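PDB 4R3U: 2-hydroxyisobutyryl-CoA mutase large subunit from Aquincola tertiaricarbonis, which works with the small subunit HcmB to interconvert 2-hydroxyisobutyryl-CoA and (S)-3-hydroxybutyryl-CoA by cobalamin-dependent chemistry. Local coordinates for residues A[256-260]-A[300-304]; A[264-268]-A[308-312]. All coordinates share one frame; numbering follows the deposited sequence.

Both contacts belong to one side of the TIM barrel and lean on the same strand, 298-302. Interaction 1 is the inner one, about 8 Å between its centre and that of the chain: a short helix laid over the end of the strand, joined by van der Waals contact and bordered by substrate and cobalamin. Interaction 2, its centre about 9 Å from the first, lies on the outer side, where helices 264-283 and 306-327 run side by side; it too is buried, but a charge network holds it. The two meet at the backbone of the strand's end and the residue beyond it: Glu267 and Glu309 of interaction 2 accept from the amides of Val301 and Gln303, and Lys312 donates to the Val301 carbonyl.

Interaction 1: residues A[256-260]-A[300-304]; sequences HISEA and FVSQG. With 3HC (3-hydroxybutanoyl-coenzyme A), chain E.
Ser258 meets Val301 where the short helix 255-259 lies over the end of strand 298-302. This is the close part of the contact: CG1 of Val301 sits 3.4 Å from Ser258 OG and nearly as close to Ser258 CB, so one methyl covers the hydroxymethyl group. CG2, anti to the Val301 backbone N, points instead to Glu259, whose OE1 is 4.2 Å away and takes its hydrogen bond from the Ala347 amide. The packing thins toward Gln303, partly exposed, where CG is 3.9 Å from Ser258 OG; the chain, bent at chi2, brings its amide back to the backbone just ahead, OE1 accepting from Gly304 N, which lies above the carbonyl plane. The strand is one of the parallel strands of the TIM barrel, and the helix presents His256 to the acyl-CoA at the barrel's heart. NE2 of His256 donates to the thioester carbonyl oxygen O1 of 3-hydroxybutanoyl-CoA at 2.9 Å, with O1 at the ring's edge and in its plane. A leucine at His256 would probably leave this carbonyl oxygen without its imidazole donor and the acyl group less firmly placed. Cobalamin touches His256, Glu259 and Ala260, and Arg31 of the small subunit, a separate chain, hydrogen-bonds to the Glu259 carbonyl.

Interaction 2: residues A[264-268]-A[308-312]; sequences PLQEA and EEVAK
Lys312 NZ bridges two carboxylates, one from each helix. It donates to Glu309 OE1 within its own helix at 2.6 Å and to Glu267 OE1 across the contact at 2.9 Å. The two bonds differ in approach: Glu309 OE1 is met on its syn side, somewhat out of plane, whereas Glu267 OE1 is met from above the carboxylate plane, 36° out of it. A bend at chi3 (80°) turns the lysine's end, and its chain crosses that of Glu267 at about a right angle. With Glu267 OE1 and Glu309 OE1 4.5 Å apart, the ammonium probably offsets their mutual repulsion; a water donates to both Glu267 OE1 and Glu309 OE2. The network also reaches the end of strand 298-302 and the residue after it: Glu267 OE2 accepts from Val301 N, Glu309 OE1 from Gln303 N, and Lys312 NZ donates to Val301 O.

Beyond the charges, Pro264 packs between the helices. Its CB lies 3.8 Å from Lys312 CD, and its CG comes against Glu309 OE2 at 3.4 Å and, more loosely, Glu308 OE1. The Glu308 carboxylate is itself hydrogen-bonded to Tyr429, Thr51 and Gly53. Ala268 closes the other end, its CB 4.2 Å from Lys312 CG. The segment axes run nearly parallel, 21° apart at 10.8 Å, as expected of two consecutive helices that cover the parallel strands of a TIM barrel from outside.

Interaction 1: residues A[256-260]-A[300-304]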
loop_
_atom_site.group_PDB
_atom_site.type_symbol
_atom_site.label_atom_id
_atom_site.label_comp_id
_atom_site.label_asym_id
_atom_site.label_seq_id
_atom_site.Cartn_x
_atom_site.Cartn_y
_atom_site.Cartn_z
ATOM N N HIS A 256 13.418 17.791 -4.061
ATOM C CA HIS A 256 14.041 18.072 -5.346
ATOM C C HIS A 256 15.450 17.552 -5.411
ATOM O O HIS A 256 15.883 17.150 -6.489
ATOM C CB HIS A 256 13.978 19.570 -5.638
ATOM C CG HIS A 256 12.662 20.180 -5.259
ATOM N ND1 HIS A 256 12.425 20.647 -3.965
ATOM C CD2 HIS A 256 11.543 20.352 -5.999
ATOM C CE1 HIS A 256 11.183 21.102 -3.976
ATOM N NE2 HIS A 256 10.615 20.953 -5.176
ATOM N N ILE A 257 16.185 17.579 -4.261
ATOM C CA ILE A 257 17.546 17.055 -4.149
ATOM C C ILE A 257 17.452 15.541 -4.401
ATOM O O ILE A 257 18.197 15.018 -5.240
ATOM C CB ILE A 257 18.221 17.444 -2.780
ATOM C CG1 ILE A 257 18.496 18.978 -2.692
ATOM C CG2 ILE A 257 19.524 16.640 -2.508
ATOM C CD1 ILE A 257 18.528 19.554 -1.272
ATOM N N SER A 258 16.488 14.854 -3.735
ATOM C CA SER A 258 16.270 13.413 -3.946
ATOM C C SER A 258 15.899 13.115 -5.408
ATOM O O SER A 258 16.519 12.265 -6.056
ATOM C CB SER A 258 15.172 12.894 -3.025
ATOM O OG SER A 258 15.064 11.488 -3.151
ATOM N N GLU A 259 14.870 13.813 -5.907
ATOM C CA GLU A 259 14.345 13.651 -7.264
ATOM C C GLU A 259 15.354 13.989 -8.383
ATOM O O GLU A 259 15.235 13.448 -9.498
ATOM C CB GLU A 259 13.013 14.378 -7.410
ATOM C CG GLU A 259 11.914 13.731 -6.590
ATOM C CD GLU A 259 11.256 12.527 -7.228
ATOM O OE1 GLU A 259 11.238 11.451 -6.588
ATOM O OE2 GLU A 259 10.790 12.650 -8.383
ATOM N N ALA A 260 16.363 14.840 -8.066
ATOM C CA ALA A 260 17.474 15.175 -8.961
ATOM C C ALA A 260 18.484 13.986 -9.024
ATOM O O ALA A 260 19.427 14.031 -9.808
ATOM C CB ALA A 260 18.178 16.437 -8.484
ATOM N N PHE A 300 10.122 17.190 2.308
ATOM C CA PHE A 300 10.890 15.969 2.010
ATOM C C PHE A 300 10.110 14.963 1.161
ATOM O O PHE A 300 8.887 14.996 1.119
ATOM C CB PHE A 300 11.395 15.315 3.317
ATOM C CG PHE A 300 12.349 16.209 4.075
ATOM C CD1 PHE A 300 13.619 16.497 3.564
ATOM C CD2 PHE A 300 11.967 16.800 5.281
ATOM C CE1 PHE A 300 14.486 17.350 4.251
ATOM C CE2 PHE A 300 12.842 17.637 5.970
ATOM C CZ PHE A 300 14.089 17.921 5.448
ATOM N N VAL A 301 10.825 14.076 0.499
ATOM C CA VAL A 301 10.231 12.987 -0.271
ATOM C C VAL A 301 9.998 11.803 0.698
ATOM O O VAL A 301 10.652 11.711 1.751
ATOM C CB VAL A 301 11.174 12.549 -1.466
ATOM C CG1 VAL A 301 12.446 11.861 -0.965
ATOM C CG2 VAL A 301 10.451 11.670 -2.466
ATOM N N SER A 302 9.112 10.889 0.307
ATOM C CA SER A 302 8.936 9.605 0.955
ATOM C C SER A 302 9.295 8.647 -0.161
ATOM O O SER A 302 8.512 8.439 -1.105
ATOM C CB SER A 302 7.507 9.383 1.416
ATOM O OG SER A 302 7.456 8.098 2.010
ATOM N N GLN A 303 10.550 8.176 -0.129
ATOM C CA GLN A 303 11.101 7.272 -1.129
ATOM C C GLN A 303 10.705 5.837 -0.864
ATOM O O GLN A 303 9.932 5.555 0.086
ATOM C CB GLN A 303 12.625 7.438 -1.297
ATOM C CG GLN A 303 13.037 8.162 -2.569
ATOM C CD GLN A 303 13.189 7.277 -3.808
ATOM O OE1 GLN A 303 13.239 6.028 -3.771
ATOM N NE2 GLN A 303 13.302 7.927 -4.948
ATOM N N GLY A 304 11.219 4.955 -1.754
ATOM C CA GLY A 304 10.908 3.546 -1.817
ATOM C C GLY A 304 11.381 2.689 -0.695
ATOM O O GLY A 304 10.778 1.643 -0.502
HETATM N N1A 3HC E . -2.815 19.241 17.920
HETATM C C2A 3HC E . -3.162 20.677 18.029
HETATM N N3A 3HC E . -2.879 21.412 16.789
HETATM C C4A 3HC E . -2.371 20.794 15.697
HETATM C C5A 3HC E . -2.079 19.476 15.691
HETATM C C6A 3HC E . -2.282 18.726 16.797
HETATM N N6A 3HC E . -1.972 17.432 16.733
HETATM N N7A 3HC E . -1.611 19.178 14.475
HETATM C C8A 3HC E . -1.621 20.287 13.741
HETATM N N9A 3HC E . -2.058 21.287 14.501
HETATM C C1B 3HC E . -2.250 22.726 14.146
HETATM C C2B 3HC E . -0.947 23.427 13.823
HETATM O O2B 3HC E . -0.316 23.940 15.000
HETATM C C3B 3HC E . -1.405 24.536 12.890
HETATM O O3B 3HC E . -1.932 25.657 13.641
HETATM P P3B 3HC E . -1.571 27.195 13.309
HETATM O O7A 3HC E . -2.070 27.366 11.930
HETATM O O8A 3HC E . -2.351 27.918 14.344
HETATM O O9A 3HC E . -0.101 27.224 13.484
HETATM C C4B 3HC E . -2.557 23.898 12.122
HETATM O O4B 3HC E . -3.059 22.805 12.950
HETATM C C5B 3HC E . -2.097 23.408 10.737
HETATM O O5B 3HC E . -1.275 22.228 10.876
HETATM P P1A 3HC E . 0.289 22.157 10.427
HETATM O O1A 3HC E . 0.928 23.501 10.450
HETATM O O2A 3HC E . 0.931 21.065 11.178
HETATM O O3A 3HC E . 0.033 21.605 8.902
HETATM P P2A 3HC E . -0.008 22.473 7.528
HETATM O O4A 3HC E . -0.325 21.551 6.428
HETATM O O5A 3HC E . -0.825 23.701 7.687
HETATM O O6A 3HC E . 1.504 22.925 7.431
HETATM C CBP 3HC E . 3.812 22.912 6.693
HETATM C CCP 3HC E . 2.608 22.053 7.133
HETATM C CDP 3HC E . 4.260 23.704 7.929
HETATM C CEP 3HC E . 4.969 21.994 6.280
HETATM C CAP 3HC E . 3.417 23.897 5.542
HETATM O OAP 3HC E . 4.460 24.824 5.169
HETATM C C9P 3HC E . 2.719 23.273 4.300
HETATM O O9P 3HC E . 1.496 23.122 4.264
HETATM N N8P 3HC E . 3.509 23.005 3.248
HETATM C C7P 3HC E . 2.954 22.480 1.995
HETATM C C6P 3HC E . 4.008 22.509 0.898
HETATM C C5P 3HC E . 3.509 21.874 -0.404
HETATM O O5P 3HC E . 2.414 21.312 -0.495
HETATM N N4P 3HC E . 4.379 22.000 -1.412
HETATM C C3P 3HC E . 4.122 21.452 -2.736
HETATM C C2P 3HC E . 5.452 21.232 -3.405
HETATM S S1P 3HC E . 5.265 20.455 -5.038
HETATM C C1 3HC E . 7.011 20.429 -5.478
HETATM O O1 3HC E . 7.784 21.360 -5.259
HETATM C C2 3HC E . 7.548 19.118 -6.077
HETATM C C3 3HC E . 7.183 18.960 -7.555
HETATM O O3 3HC E . 5.768 19.021 -7.700
HETATM C C4 3HC E . 7.859 20.035 -8.419
#

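Interaction 2: residues A[264-268]-A[308-312]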
loop_
_atom_site.group_PDB
_atom_site.type_symbol
_atom_site.label_atom_id
_atom_site.label_comp_id
_atom_site.label_asym_id
_atom_site.label_seq_id
_atom_site.Cartn_x
_atom_site.Cartn_y
_atom_site.Cartn_z
ATOM N N PRO A 264 18.969 9.388 0.218
ATOM C CA PRO A 264 18.278 9.974 1.377
ATOM C C PRO A 264 19.218 10.755 2.336
ATOM O O PRO A 264 18.793 11.727 2.943
ATOM C CB PRO A 264 17.664 8.744 2.052
ATOM C CG PRO A 264 17.485 7.768 0.940
ATOM C CD PRO A 264 18.733 7.934 0.153
ATOM N N LEU A 265 20.494 10.357 2.440
ATOM C CA LEU A 265 21.492 11.039 3.266
ATOM C C LEU A 265 21.852 12.404 2.683
ATOM O O LEU A 265 21.970 13.367 3.434
ATOM C CB LEU A 265 22.765 10.186 3.459
ATOM C CG LEU A 265 23.887 10.810 4.336
ATOM C CD1 LEU A 265 23.388 11.126 5.758
ATOM C CD2 LEU A 265 25.109 9.933 4.358
ATOM N N GLN A 266 22.026 12.490 1.356
ATOM C CA GLN A 266 22.314 13.757 0.672
ATOM C C GLN A 266 21.098 14.676 0.792
ATOM O O GLN A 266 21.242 15.855 1.108
ATOM C CB GLN A 266 22.701 13.529 -0.791
ATOM C CG GLN A 266 24.086 12.913 -0.972
ATOM C CD GLN A 266 24.234 12.162 -2.274
ATOM O OE1 GLN A 266 23.309 12.036 -3.072
ATOM N NE2 GLN A 266 25.382 11.579 -2.490
ATOM N N GLU A 267 19.904 14.110 0.656
ATOM C CA GLU A 267 18.662 14.845 0.796
ATOM C C GLU A 267 18.589 15.526 2.169
ATOM O O GLU A 267 18.523 16.763 2.241
ATOM C CB GLU A 267 17.461 13.910 0.596
ATOM C CG GLU A 267 16.167 14.641 0.891
ATOM C CD GLU A 267 14.908 13.824 0.987
ATOM O OE1 GLU A 267 14.999 12.579 0.959
ATOM O OE2 GLU A 267 13.824 14.438 1.121
ATOM N N ALA A 268 18.627 14.711 3.240
ATOM C CA ALA A 268 18.581 15.151 4.632
ATOM C C ALA A 268 19.674 16.172 4.962
ATOM O O ALA A 268 19.376 17.278 5.423
ATOM C CB ALA A 268 18.675 13.940 5.572
ATOM N N GLU A 308 14.055 2.920 5.813
ATOM C CA GLU A 308 15.059 3.976 5.666
ATOM C C GLU A 308 14.428 5.407 5.659
ATOM O O GLU A 308 14.952 6.320 6.297
ATOM C CB GLU A 308 15.869 3.733 4.413
ATOM C CG GLU A 308 16.744 4.885 3.972
ATOM C CD GLU A 308 17.695 4.470 2.873
ATOM O OE1 GLU A 308 17.220 4.144 1.757
ATOM O OE2 GLU A 308 18.912 4.383 3.166
ATOM N N GLU A 309 13.310 5.576 4.947
ATOM C CA GLU A 309 12.574 6.836 4.833
ATOM C C GLU A 309 12.005 7.289 6.155
ATOM O O GLU A 309 12.134 8.449 6.476
ATOM C CB GLU A 309 11.499 6.726 3.728
ATOM C CG GLU A 309 12.141 6.695 2.356
ATOM C CD GLU A 309 12.957 7.943 2.040
ATOM O OE1 GLU A 309 12.363 9.044 2.029
ATOM O OE2 GLU A 309 14.182 7.826 1.807
ATOM N N VAL A 310 11.487 6.364 6.967
ATOM C CA VAL A 310 10.989 6.630 8.321
ATOM C C VAL A 310 12.171 7.050 9.239
ATOM O O VAL A 310 12.072 8.045 9.960
ATOM C CB VAL A 310 10.218 5.404 8.889
ATOM C CG1 VAL A 310 9.793 5.641 10.331
ATOM C CG2 VAL A 310 9.007 5.054 8.017
ATOM N N ALA A 311 13.287 6.306 9.174
ATOM C CA ALA A 311 14.495 6.574 9.948
ATOM C C ALA A 311 15.027 7.982 9.621
ATOM O O ALA A 311 15.429 8.717 10.524
ATOM C CB ALA A 311 15.549 5.542 9.606
ATOM N N LYS A 312 15.012 8.346 8.320
ATOM C CA LYS A 312 15.456 9.615 7.776
ATOM C C LYS A 312 14.627 10.766 8.348
ATOM O O LYS A 312 15.200 11.777 8.745
ATOM C CB LYS A 312 15.347 9.557 6.244
ATOM C CG LYS A 312 15.909 10.763 5.485
ATOM C CD LYS A 312 15.309 10.853 4.075
ATOM C CE LYS A 312 13.935 11.482 4.114
ATOM N NZ LYS A 312 13.227 11.341 2.820
HETATM O O HOH W 1 15.168 10.080 0.150
#